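Local coordinates for putative protease (Parabacteroides distasonis ATCC 8503, PDB 3KD4), which is of unknown function but is probably an exported protein and possibly a protease, at residues S162-V167 with W179-I184; T286-A291 with Q326-K331; V307-P312 with V356-T361. All coordinates share one frame; numbering follows the deposited sequence.

Contact 1 (S162-V167 with W179-I184)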
# COMPACT_ATOMS: atom_id res chain seq x y z
N SER A 162 -12.87 -16.37 -0.61
CA SER A 162 -14.13 -16.88 -1.13
C SER A 162 -14.03 -18.38 -1.09
O SER A 162 -13.00 -18.92 -1.39
CB SER A 162 -14.31 -16.47 -2.60
OG SER A 162 -15.41 -17.18 -3.14
N PRO A 163 -15.12 -19.07 -0.75
CA PRO A 163 -15.09 -20.53 -0.77
C PRO A 163 -15.40 -21.17 -2.12
O PRO A 163 -15.42 -22.38 -2.23
CB PRO A 163 -16.17 -20.90 0.26
CG PRO A 163 -17.19 -19.81 0.13
CD PRO A 163 -16.41 -18.54 -0.27
N VAL A 164 -15.62 -20.37 -3.17
CA VAL A 164 -16.02 -20.90 -4.46
C VAL A 164 -14.93 -21.80 -5.02
O VAL A 164 -13.76 -21.48 -4.96
CB VAL A 164 -16.41 -19.77 -5.43
CG1 VAL A 164 -16.55 -20.29 -6.87
CG2 VAL A 164 -17.71 -19.09 -4.93
N LYS A 165 -15.34 -22.96 -5.52
CA LYS A 165 -14.41 -23.97 -6.04
C LYS A 165 -14.12 -23.79 -7.54
O LYS A 165 -15.01 -23.44 -8.29
CB LYS A 165 -15.02 -25.35 -5.81
CG LYS A 165 -15.14 -25.74 -4.33
CD LYS A 165 -13.78 -26.10 -3.70
CE LYS A 165 -13.03 -24.89 -3.12
NZ LYS A 165 -11.50 -25.00 -3.16
N ALA A 166 -12.87 -24.02 -7.93
CA ALA A 166 -12.42 -24.03 -9.31
C ALA A 166 -13.16 -25.09 -10.12
O ALA A 166 -13.35 -26.18 -9.64
CB ALA A 166 -10.92 -24.31 -9.35
N VAL A 167 -13.56 -24.78 -11.34
CA VAL A 167 -14.02 -25.78 -12.29
C VAL A 167 -12.94 -25.91 -13.38
O VAL A 167 -12.52 -24.92 -13.98
CB VAL A 167 -15.36 -25.40 -12.89
CG1 VAL A 167 -15.85 -26.46 -13.92
CG2 VAL A 167 -16.43 -25.20 -11.75
N TRP A 179 -13.89 -19.84 -12.25
CA TRP A 179 -14.70 -19.73 -11.05
C TRP A 179 -15.86 -18.77 -11.32
O TRP A 179 -15.71 -17.82 -12.10
CB TRP A 179 -13.86 -19.13 -9.92
CG TRP A 179 -12.63 -19.82 -9.50
CD1 TRP A 179 -12.46 -20.48 -8.32
CD2 TRP A 179 -11.35 -19.87 -10.17
NE1 TRP A 179 -11.18 -20.96 -8.22
CE2 TRP A 179 -10.47 -20.59 -9.33
CE3 TRP A 179 -10.87 -19.38 -11.38
CZ2 TRP A 179 -9.14 -20.86 -9.68
CZ3 TRP A 179 -9.55 -19.64 -11.73
CH2 TRP A 179 -8.70 -20.38 -10.89
N THR A 180 -16.98 -18.95 -10.60
CA THR A 180 -18.10 -18.03 -10.66
C THR A 180 -18.47 -17.58 -9.26
O THR A 180 -18.79 -18.39 -8.39
CB THR A 180 -19.29 -18.64 -11.38
OG1 THR A 180 -18.88 -19.00 -12.70
CG2 THR A 180 -20.46 -17.63 -11.48
N LEU A 181 -18.32 -16.28 -8.98
CA LEU A 181 -18.69 -15.75 -7.66
C LEU A 181 -19.98 -14.96 -7.84
O LEU A 181 -20.20 -14.34 -8.89
CB LEU A 181 -17.58 -14.87 -7.10
CG LEU A 181 -16.16 -15.41 -6.82
CD1 LEU A 181 -15.36 -15.69 -8.11
CD2 LEU A 181 -15.42 -14.40 -5.93
N ARG A 182 -20.88 -15.02 -6.85
CA ARG A 182 -22.13 -14.30 -6.91
C ARG A 182 -22.32 -13.45 -5.68
O ARG A 182 -21.92 -13.82 -4.58
CB ARG A 182 -23.29 -15.26 -7.04
CG ARG A 182 -23.13 -16.15 -8.27
CD ARG A 182 -24.32 -17.04 -8.49
NE ARG A 182 -24.12 -17.82 -9.70
CZ ARG A 182 -24.30 -17.36 -10.93
NH1 ARG A 182 -24.75 -16.13 -11.16
NH2 ARG A 182 -24.06 -18.14 -11.96
N ASN A 183 -22.90 -12.29 -5.90
CA ASN A 183 -23.26 -11.36 -4.84
C ASN A 183 -22.09 -10.99 -3.96
O ASN A 183 -22.14 -11.15 -2.77
CB ASN A 183 -24.44 -11.94 -4.02
CG ASN A 183 -25.62 -12.27 -4.90
OD1 ASN A 183 -26.06 -11.42 -5.67
ND2 ASN A 183 -26.11 -13.50 -4.85
N ILE A 184 -21.03 -10.48 -4.56
CA ILE A 184 -19.89 -9.99 -3.80
C ILE A 184 -20.32 -8.62 -3.21
O ILE A 184 -20.65 -7.69 -3.96
CB ILE A 184 -18.65 -9.74 -4.63
CG1 ILE A 184 -18.27 -10.97 -5.48
CG2 ILE A 184 -17.46 -9.31 -3.71
CD1 ILE A 184 -17.04 -10.74 -6.44
O HOH W 1 -17.08 -21.74 -9.76

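Contact 2 (T286-A291 with Q326-K331)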
# COMPACT_ATOMS: atom_id res chain seq x y z
N THR A 286 12.26 3.29 -10.44
CA THR A 286 11.12 2.56 -9.88
C THR A 286 11.58 1.96 -8.57
O THR A 286 12.77 1.88 -8.33
CB THR A 286 10.69 1.46 -10.83
OG1 THR A 286 11.70 0.45 -10.88
CG2 THR A 286 10.43 2.05 -12.24
N PRO A 287 10.63 1.56 -7.69
CA PRO A 287 11.02 0.89 -6.46
C PRO A 287 11.97 -0.28 -6.68
O PRO A 287 12.92 -0.46 -5.94
CB PRO A 287 9.68 0.42 -5.88
CG PRO A 287 8.70 1.49 -6.36
CD PRO A 287 9.18 1.78 -7.77
N LEU A 288 11.71 -1.05 -7.74
CA LEU A 288 12.50 -2.22 -8.06
C LEU A 288 13.93 -1.80 -8.46
O LEU A 288 14.90 -2.41 -8.03
CB LEU A 288 11.84 -3.01 -9.18
CG LEU A 288 12.52 -4.29 -9.65
CD1 LEU A 288 12.60 -5.31 -8.50
CD2 LEU A 288 11.79 -4.89 -10.90
N GLU A 289 14.03 -0.78 -9.29
CA GLU A 289 15.34 -0.23 -9.70
C GLU A 289 16.12 0.30 -8.51
O GLU A 289 17.32 0.06 -8.39
CB GLU A 289 15.15 0.88 -10.73
CG GLU A 289 14.86 0.36 -12.13
CD GLU A 289 14.45 1.45 -13.13
OE1 GLU A 289 14.09 2.56 -12.69
OE2 GLU A 289 14.52 1.20 -14.37
N ILE A 290 15.45 1.03 -7.63
CA ILE A 290 16.12 1.59 -6.46
C ILE A 290 16.59 0.50 -5.50
O ILE A 290 17.73 0.52 -5.02
CB ILE A 290 15.22 2.67 -5.77
CG1 ILE A 290 15.05 3.88 -6.70
CG2 ILE A 290 15.83 3.12 -4.41
CD1 ILE A 290 13.92 4.87 -6.25
N ALA A 291 15.74 -0.48 -5.28
CA ALA A 291 16.10 -1.61 -4.44
C ALA A 291 17.36 -2.31 -4.96
O ALA A 291 18.23 -2.66 -4.19
CB ALA A 291 14.95 -2.61 -4.36
N GLN A 326 3.79 -6.73 -2.70
CA GLN A 326 3.28 -5.41 -2.34
C GLN A 326 4.34 -4.39 -2.10
O GLN A 326 4.10 -3.23 -2.35
CB GLN A 326 2.29 -5.47 -1.13
CG GLN A 326 2.81 -6.04 0.16
CD GLN A 326 1.78 -5.98 1.34
OE1 GLN A 326 0.61 -6.35 1.17
NE2 GLN A 326 2.25 -5.52 2.55
N THR A 327 5.52 -4.77 -1.60
CA THR A 327 6.61 -3.84 -1.32
C THR A 327 7.95 -4.54 -1.54
O THR A 327 8.01 -5.76 -1.44
CB THR A 327 6.54 -3.39 0.17
OG1 THR A 327 5.19 -3.04 0.50
CG2 THR A 327 7.46 -2.21 0.46
N LEU A 328 9.00 -3.75 -1.76
CA LEU A 328 10.36 -4.22 -1.81
C LEU A 328 11.19 -3.58 -0.70
O LEU A 328 10.89 -2.49 -0.23
CB LEU A 328 10.97 -3.91 -3.14
CG LEU A 328 10.20 -4.49 -4.34
CD1 LEU A 328 10.62 -3.75 -5.57
CD2 LEU A 328 10.40 -6.01 -4.46
N ALA A 329 12.21 -4.30 -0.25
CA ALA A 329 13.13 -3.81 0.74
C ALA A 329 14.49 -4.42 0.44
O ALA A 329 14.64 -5.29 -0.45
CB ALA A 329 12.63 -4.17 2.16
N VAL A 330 15.49 -3.97 1.17
CA VAL A 330 16.82 -4.50 1.09
C VAL A 330 17.24 -4.87 2.50
O VAL A 330 17.04 -4.11 3.45
CB VAL A 330 17.77 -3.49 0.45
CG1 VAL A 330 19.24 -3.98 0.45
CG2 VAL A 330 17.30 -3.17 -0.98
N LYS A 331 17.81 -6.06 2.63
CA LYS A 331 18.41 -6.54 3.86
C LYS A 331 19.92 -6.25 3.77
O LYS A 331 20.54 -6.58 2.77
CB LYS A 331 18.16 -8.05 3.94
CG LYS A 331 18.96 -8.84 4.91
CD LYS A 331 18.45 -10.30 4.97
CE LYS A 331 18.83 -11.18 3.77
NZ LYS A 331 20.09 -11.95 3.95

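Contact 3 (V307-P312 with V356-T361)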
# COMPACT_ATOMS: atom_id res chain seq x y z
N VAL A 307 17.91 -8.19 -1.95
CA VAL A 307 16.57 -7.64 -2.15
C VAL A 307 15.55 -8.60 -1.51
O VAL A 307 15.72 -9.83 -1.53
CB VAL A 307 16.29 -7.38 -3.65
CG1 VAL A 307 14.86 -6.89 -3.87
CG2 VAL A 307 17.32 -6.37 -4.23
N LEU A 308 14.52 -8.01 -0.91
CA LEU A 308 13.43 -8.76 -0.30
C LEU A 308 12.12 -8.36 -0.95
O LEU A 308 11.89 -7.19 -1.25
CB LEU A 308 13.33 -8.43 1.20
CG LEU A 308 14.60 -8.50 2.04
CD1 LEU A 308 14.27 -8.17 3.53
CD2 LEU A 308 15.27 -9.89 1.91
N ALA A 309 11.26 -9.34 -1.12
CA ALA A 309 9.90 -9.15 -1.57
C ALA A 309 8.96 -9.29 -0.36
O ALA A 309 9.13 -10.20 0.46
CB ALA A 309 9.54 -10.15 -2.67
N VAL A 310 7.97 -8.41 -0.27
CA VAL A 310 6.97 -8.44 0.79
C VAL A 310 5.62 -8.78 0.20
O VAL A 310 5.13 -8.09 -0.73
CB VAL A 310 6.89 -7.05 1.52
CG1 VAL A 310 5.94 -7.10 2.74
CG2 VAL A 310 8.31 -6.56 1.93
N TYR A 311 5.04 -9.86 0.70
CA TYR A 311 3.73 -10.35 0.29
C TYR A 311 2.74 -10.19 1.43
O TYR A 311 3.13 -10.19 2.61
CB TYR A 311 3.78 -11.86 0.04
CG TYR A 311 4.65 -12.31 -1.08
CD1 TYR A 311 5.99 -12.61 -0.88
CD2 TYR A 311 4.14 -12.45 -2.35
CE1 TYR A 311 6.78 -13.08 -1.95
CE2 TYR A 311 4.90 -12.89 -3.38
CZ TYR A 311 6.21 -13.21 -3.18
OH TYR A 311 6.93 -13.61 -4.28
N PRO A 312 1.45 -10.15 1.10
CA PRO A 312 0.43 -10.27 2.13
C PRO A 312 0.61 -11.52 2.92
O PRO A 312 1.04 -12.57 2.40
CB PRO A 312 -0.89 -10.31 1.35
CG PRO A 312 -0.59 -9.70 0.02
CD PRO A 312 0.88 -9.97 -0.25
N VAL A 356 10.19 -12.43 1.89
CA VAL A 356 11.04 -13.48 1.29
C VAL A 356 12.16 -12.85 0.50
O VAL A 356 11.90 -11.96 -0.34
CB VAL A 356 10.22 -14.39 0.37
CG1 VAL A 356 11.08 -15.56 -0.11
CG2 VAL A 356 8.95 -14.88 1.06
N SER A 357 13.41 -13.27 0.74
CA SER A 357 14.53 -12.81 -0.07
C SER A 357 14.40 -13.34 -1.53
O SER A 357 13.73 -14.34 -1.77
CB SER A 357 15.85 -13.29 0.52
OG SER A 357 16.01 -14.67 0.31
N LEU A 358 15.03 -12.67 -2.48
CA LEU A 358 15.03 -13.14 -3.89
C LEU A 358 15.74 -14.48 -4.11
O LEU A 358 15.46 -15.17 -5.10
CB LEU A 358 15.61 -12.09 -4.84
CG LEU A 358 14.88 -10.74 -4.96
CD1 LEU A 358 15.20 -10.01 -6.27
CD2 LEU A 358 13.39 -10.83 -4.77
N SER A 359 16.58 -14.88 -3.17
CA SER A 359 17.15 -16.21 -3.17
C SER A 359 16.19 -17.19 -2.51
O SER A 359 16.52 -18.34 -2.40
CB SER A 359 18.51 -16.22 -2.46
OG SER A 359 18.39 -15.80 -1.12
N GLY A 360 15.02 -16.75 -2.05
CA GLY A 360 13.96 -17.68 -1.62
C GLY A 360 13.76 -18.03 -0.16
O GLY A 360 12.98 -18.94 0.16
N THR A 361 14.43 -17.33 0.74
CA THR A 361 14.34 -17.59 2.17
C THR A 361 13.30 -16.68 2.81
O THR A 361 13.35 -15.45 2.68
CB THR A 361 15.71 -17.30 2.84
OG1 THR A 361 16.69 -18.12 2.22
CG2 THR A 361 15.72 -17.53 4.40

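Contact 1 (S162-V167 with W179-I184)
A166 lies against one face of the W179 indole. Its CA sits 3.8 Å from the centroid of the five-membered ring, 24° off the ring normal. This is a CH-pi contact. A166 CB lies over the same face, displaced toward the rim, and touches W179 NE1 at 3.5 Å. The carbonyl V164 O approaches the indole differently. It lies at the edge, in the ring plane, 3.7 Å from W179 CD1. The 164-166 backbone thus bends around the pyrrole side of the ring.

V164 supplies the main bump. Its side chain enters a shallow hollow on strand 179-184, made of W179 CB, the T180 carbonyl and L181 CG. The branch CG1 reaches deepest, 3.3 Å from T180 O. It stands anti to the backbone N (chi1 168°), with CG2 turned to the L181 side. Beyond it, S162 OG rests on L181 CD2 at 3.9 Å. The same OG accepts from V164 N over 3.2 Å, which closes an ST turn and fixes the loop before V164.

No direct polar bond joins the segments. A water bridges them, donating to K165 O and accepting from T180 N. L159 of strand 156-160 also packs on V164, W179 and L181. An alanine in place of W179 would probably leave A166 without its ring surface and open a gap beside C157 and L159.

V167 then pairs through its backbone with H178. Strand 167-171 and strand 174-184 form the terminal antiparallel pair of a mixed sheet, and both segments belong to the DUF3857 region. The contact is a loop folded onto the strand next to the sheet edge, just before that hairpin.

Contact 2 (T286-A291 with Q326-K331)
P287 and L288 meet L328 on one side of the helix; the E289 carboxylate, a flat group, lies on the side turned from the strand. T286 N bonds to E289 OE1 from the anti side, 31° out of the carboxylate plane. E289 N in turn donates to T286 OG1 over 3.1 Å. The two bonds make a capping box that ties off the start of helix 287-300. E289 OE1 also forms a salt bridge with R274, so OE1 is gripped by both T286 N and R274.

The contact with the strand is apolar. L328 points at the first turn of the helix, and its CD1 does the touching. It lies 3.5 Å from L288 CA and 3.9 Å from L288 CD1, as the two leucine side chains cross obliquely. P287 CB touches the same methyl at 4.3 Å. One turn on, A291 CB fits between L328 CB and V330 CG2. That branch of V330 comes within 3.4 Å of A291 O. A291 CA and V330 CA are 6.3 Å apart, a spacing consistent with the small side chain of A291.

The axes of the two short elements run nearly parallel, 3° apart, with a closest approach of 8.4 Å. L328 and V330 lie on the sheet face that the helix covers. A329, between them, points away. Strand 327-334 is flanked by strands 305-312 and 337-341 of an antiparallel sheet. Helix 287-300 is followed, after a short link, by strand 305-312, consistent with a transglutaminase-like core.

Contact 3 (V307-P312 with V356-T361)
V307 and L358 meet with chi1 of L358 (-62°) setting its CG anti to its own carbonyl carbon, 3.9 Å from V307 CB. L358 CD1 packs on the same V307 atom. L308 has the same kind of first torsion (chi1 -49°), and its CD2 rests 3.7 Å from S357 CB. Y311 CE1 touches V356 CG2 obliquely at 4.1 Å.

The backbones form an antiparallel pair. A309 and V356 are the hydrogen-bonded pair: A309 N donates to V356 O over 2.8 Å, and V356 N to A309 O over 2.9 Å. L308 and S357 are the non-hydrogen-bonded pair, with CA atoms 4.2 Å apart. A further bond, L358 N to V307 O at 3.1 Å, extends the pairing to the first residues of the turn. S357 to G360 is a type I turn, and T361 N donates to S357 OG.

A309 and V356 face one side of the sheet, L308 and S357 the other. L215 of helix 211-222 covers Y311, V356 and L358. The three backbone bonds fix the register of this buried pairing and satisfy the peptide groups they use, and apolar contacts pack beside them.

Contact 1 stands apart and comes first along the chain. Its centre is 34 Å from that of contact 2 and 30 Å from that of contact 3, and it belongs to a different, mixed sheet. Contacts 2 and 3 are 10 Å apart between centres and touch. Their segments alternate along the chain: 286-291, 307-312, 326-331, 356-361. Both reach one antiparallel sheet, where strand 305-312 lies between strands 327-334 and 353-357. A329 O and L308 N, 2.8 Å apart, probably form one of the hydrogen bonds that join them. The contacts thus sample two of the chain's separate sheets, and helix 287-300 packs on the second of them.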